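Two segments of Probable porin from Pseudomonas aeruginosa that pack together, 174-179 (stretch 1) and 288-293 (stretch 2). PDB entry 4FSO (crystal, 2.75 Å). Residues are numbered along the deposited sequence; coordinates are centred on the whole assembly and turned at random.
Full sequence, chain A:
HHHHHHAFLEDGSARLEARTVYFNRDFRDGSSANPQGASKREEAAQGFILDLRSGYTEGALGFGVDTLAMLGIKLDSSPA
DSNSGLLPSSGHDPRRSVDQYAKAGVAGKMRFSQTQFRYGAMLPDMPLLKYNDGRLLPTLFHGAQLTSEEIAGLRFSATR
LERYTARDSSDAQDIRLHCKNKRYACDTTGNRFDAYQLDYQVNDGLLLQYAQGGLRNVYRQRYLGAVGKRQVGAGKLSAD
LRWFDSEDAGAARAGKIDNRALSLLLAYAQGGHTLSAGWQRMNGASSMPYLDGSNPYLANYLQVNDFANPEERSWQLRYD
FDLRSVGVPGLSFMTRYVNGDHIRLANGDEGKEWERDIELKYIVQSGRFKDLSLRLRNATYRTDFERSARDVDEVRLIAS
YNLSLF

Stretch 1 174-179: DIRLHC
Stretch 2 288-293: MPYLDG

The two segments, at least 112 residues apart in sequence where they touch, pack in largely extended conformations joined by a single beta bridge between Leu-177 and Leu-291 (CA–CA 4.8 Å). Their touching parts run 117° apart end to end, and together they bury 431 Å². Asp-174 (phi/psi -92/145) lies out of reach of stretch 2 and bonds only weakly within its own segment: its OD1 accepts a weak hydrogen bond from Ile-175 N (2.8 Å), and its carbonyl O accepts another weak one from Arg-176 NH1 (2.6 Å).

Ile-175 (-66/140; chi1 m, chi2 t) meets Leu-291 (-80/138; m, t) through apolar contact, CG2 to CD2 at 4.0 Å. At Arg-176 (-127/149; chi1 -92°, chi2 and chi3 t, chi4 72°) the backbone engages. Arg-176 O accepts a hydrogen bond from Asp-292 N (2.9 Å, 159°) and a CA-H...O contact from Leu-291 CA (3.4 Å), while Arg-176 CB lies 3.8 Å from Asp-292 CB.

Leu-177 (-77/134; t, p) directs its CA-to-CB bond away from stretch 2, yet the side chain comes nearer at its end, bringing CD1 to 3.9 Å from Pro-289 CB (-80/151, C-gamma endo).

His-178 (-65/140; chi1 t, chi2 -99°) completes the bridge, its N donating to Tyr-290 O (2.7 Å, 164°), with its CA 4.1 Å from Asp-292 CA (-57/132; chi1 t, chi2 -13°). Tyr-290 (-161/173; chi1 p, chi2 -80°) turns its ring back to form an offset stack with the imidazole: centroids 4.5 Å apart, planes at 13°. The same tyrosine face receives His-178 CB, 4.1 Å from the ring centroid. Water 1 adds a backbone link, donating to His-178 O (2.7 Å) and accepting from Tyr-290 N (3.1 Å). Cys-179 (-146/-2; chi1 p) then leaves the contact.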

ATOM      1  N   ASP A 174      -4.437   5.256  18.986  1.00 65.75           N
ATOM      2  CA  ASP A 174      -3.485   6.246  18.496  1.00 54.10           C
ATOM      3  C   ASP A 174      -2.444   5.718  17.513  1.00 43.50           C
ATOM      4  O   ASP A 174      -1.968   4.588  17.642  1.00 40.20           O
ATOM      5  CB  ASP A 174      -2.780   6.920  19.656  1.00 52.89           C
ATOM      6  CG  ASP A 174      -2.597   8.377  19.413  1.00 65.52           C
ATOM      7  OD1 ASP A 174      -2.336   8.734  18.233  1.00 75.97           O
ATOM      8  OD2 ASP A 174      -2.743   9.154  20.381  1.00 64.61           O
ATOM      9  N   ILE A 175      -2.077   6.566  16.553  1.00 43.52           N
ATOM     10  CA  ILE A 175      -1.279   6.154  15.399  1.00 28.58           C
ATOM     11  C   ILE A 175       0.141   5.704  15.757  1.00 31.35           C
ATOM     12  O   ILE A 175       0.805   6.282  16.609  1.00 39.72           O
ATOM     13  CB  ILE A 175      -1.255   7.258  14.362  1.00 27.38           C
ATOM     14  CG1 ILE A 175      -2.686   7.743  14.113  1.00 24.89           C
ATOM     15  CG2 ILE A 175      -0.561   6.797  13.093  1.00 17.31           C
ATOM     16  CD1 ILE A 175      -2.917   8.365  12.726  1.00 14.54           C
ATOM     17  N   ARG A 176       0.585   4.650  15.096  1.00 36.43           N
ATOM     18  CA  ARG A 176       1.746   3.900  15.526  1.00 32.65           C
ATOM     19  C   ARG A 176       2.756   3.761  14.438  1.00 33.96           C
ATOM     20  O   ARG A 176       2.437   3.679  13.250  1.00 32.70           O
ATOM     21  CB  ARG A 176       1.340   2.484  15.921  1.00 47.28           C
ATOM     22  CG  ARG A 176       1.008   2.317  17.356  1.00 52.51           C
ATOM     23  CD  ARG A 176       0.142   1.105  17.566  1.00 60.75           C
ATOM     24  NE  ARG A 176      -0.056   0.873  18.995  1.00 77.49           N
ATOM     25  CZ  ARG A 176      -0.816   1.630  19.787  1.00 81.54           C
ATOM     26  NH1 ARG A 176      -1.469   2.691  19.304  1.00 60.37           N
ATOM     27  NH2 ARG A 176      -0.923   1.324  21.077  1.00 90.56           N
ATOM     28  N   LEU A 177       3.995   3.696  14.886  1.00 32.35           N
ATOM     29  CA  LEU A 177       5.111   3.400  14.044  1.00 21.57           C
ATOM     30  C   LEU A 177       5.090   1.904  13.796  1.00 33.30           C
ATOM     31  O   LEU A 177       4.911   1.107  14.722  1.00 43.73           O
ATOM     32  CB  LEU A 177       6.381   3.782  14.781  1.00 29.03           C
ATOM     33  CG  LEU A 177       7.655   3.537  13.996  1.00 34.71           C
ATOM     34  CD1 LEU A 177       7.748   4.502  12.833  1.00 33.20           C
ATOM     35  CD2 LEU A 177       8.805   3.696  14.933  1.00 42.99           C
ATOM     36  N   HIS A 178       5.261   1.514  12.540  1.00 36.87           N
ATOM     37  CA  HIS A 178       5.356   0.105  12.228  1.00 25.27           C
ATOM     38  C   HIS A 178       6.626  -0.427  12.881  1.00 36.86           C
ATOM     39  O   HIS A 178       7.675   0.237  12.882  1.00 31.36           O
ATOM     40  CB  HIS A 178       5.403  -0.117  10.724  1.00 29.60           C
ATOM     41  CG  HIS A 178       5.544  -1.562  10.344  1.00 54.19           C
ATOM     42  ND1 HIS A 178       6.755  -2.126  10.004  1.00 41.54           N
ATOM     43  CD2 HIS A 178       4.627  -2.553  10.284  1.00 62.72           C
ATOM     44  CE1 HIS A 178       6.572  -3.408   9.735  1.00 53.43           C
ATOM     45  NE2 HIS A 178       5.296  -3.692   9.896  1.00 63.27           N
ATOM     46  N   CYS A 179       6.535  -1.624  13.438  1.00 29.55           N
ATOM     47  CA  CYS A 179       7.603  -2.114  14.280  1.00 42.47           C
ATOM     48  C   CYS A 179       7.760  -3.622  14.121  1.00 51.47           C
ATOM     49  O   CYS A 179       8.656  -4.230  14.713  1.00 59.25           O
ATOM     50  CB  CYS A 179       7.294  -1.760  15.745  1.00 42.87           C
ATOM     51  SG  CYS A 179       6.242  -2.976  16.600  1.00 66.77           S
ATOM     52  N   MET A 288      13.626   2.124   6.928  1.00 27.40           N
ATOM     53  CA  MET A 288      12.643   3.136   6.537  1.00 26.38           C
ATOM     54  C   MET A 288      11.394   3.099   7.437  1.00 37.47           C
ATOM     55  O   MET A 288      10.749   2.068   7.586  1.00 28.38           O
ATOM     56  CB  MET A 288      12.257   3.011   5.065  1.00 14.77           C
ATOM     57  CG  MET A 288      11.267   4.073   4.657  1.00 35.79           C
ATOM     58  SD  MET A 288      10.463   3.770   3.074  1.00 37.82           S
ATOM     59  CE  MET A 288       9.098   4.909   3.199  1.00 26.83           C
ATOM     60  N   PRO A 289      11.064   4.230   8.068  1.00 39.46           N
ATOM     61  CA  PRO A 289       9.896   4.180   8.954  1.00 31.81           C
ATOM     62  C   PRO A 289       8.565   4.285   8.185  1.00 28.06           C
ATOM     63  O   PRO A 289       8.496   4.890   7.129  1.00 36.88           O
ATOM     64  CB  PRO A 289      10.105   5.407   9.855  1.00 31.66           C
ATOM     65  CG  PRO A 289      10.833   6.384   8.979  1.00 31.25           C
ATOM     66  CD  PRO A 289      11.751   5.537   8.107  1.00 29.87           C
ATOM     67  N   TYR A 290       7.515   3.687   8.719  1.00 23.80           N
ATOM     68  CA  TYR A 290       6.184   3.913   8.191  1.00 29.78           C
ATOM     69  C   TYR A 290       5.143   3.526   9.217  1.00 34.33           C
ATOM     70  O   TYR A 290       5.486   2.981  10.270  1.00 37.53           O
ATOM     71  CB  TYR A 290       5.949   3.168   6.886  1.00 32.22           C
ATOM     72  CG  TYR A 290       6.277   1.688   6.886  1.00 41.14           C
ATOM     73  CD1 TYR A 290       7.589   1.254   6.743  1.00 38.65           C
ATOM     74  CD2 TYR A 290       5.267   0.720   6.960  1.00 47.39           C
ATOM     75  CE1 TYR A 290       7.900  -0.086   6.695  1.00 43.77           C
ATOM     76  CE2 TYR A 290       5.569  -0.646   6.920  1.00 39.09           C
ATOM     77  CZ  TYR A 290       6.896  -1.037   6.781  1.00 46.28           C
ATOM     78  OH  TYR A 290       7.249  -2.366   6.723  1.00 38.13           O
ATOM     79  N   LEU A 291       3.879   3.818   8.908  1.00 31.92           N
ATOM     80  CA  LEU A 291       2.776   3.608   9.858  1.00 26.20           C
ATOM     81  C   LEU A 291       2.297   2.151   9.941  1.00 27.91           C
ATOM     82  O   LEU A 291       2.174   1.446   8.924  1.00 24.83           O
ATOM     83  CB  LEU A 291       1.585   4.498   9.501  1.00 20.43           C
ATOM     84  CG  LEU A 291       1.927   5.979   9.505  1.00 28.03           C
ATOM     85  CD1 LEU A 291       0.661   6.799   9.294  1.00 20.32           C
ATOM     86  CD2 LEU A 291       2.671   6.345  10.806  1.00 22.02           C
ATOM     87  N   ASP A 292       2.046   1.703  11.167  1.00 22.43           N
ATOM     88  CA  ASP A 292       1.333   0.461  11.380  1.00 33.20           C
ATOM     89  C   ASP A 292      -0.027   0.582  10.670  1.00 37.69           C
ATOM     90  O   ASP A 292      -0.729   1.588  10.823  1.00 35.22           O
ATOM     91  CB  ASP A 292       1.142   0.240  12.874  1.00 36.29           C
ATOM     92  CG  ASP A 292       0.993  -1.213  13.228  1.00 50.70           C
ATOM     93  OD1 ASP A 292       0.794  -2.027  12.316  1.00 48.38           O
ATOM     94  OD2 ASP A 292       1.084  -1.548  14.423  1.00 80.90           O
ATOM     95  N   GLY A 293      -0.384  -0.431   9.888  1.00 30.42           N
ATOM     96  CA  GLY A 293      -1.587  -0.375   9.084  1.00 37.56           C
ATOM     97  C   GLY A 293      -1.326   0.159   7.690  1.00 45.73           C
ATOM     98  O   GLY A 293      -2.249   0.487   6.949  1.00 52.86           O
TER
HETATM   99  O   HOH W   1       8.430   1.382  10.600  1.00 27.90           O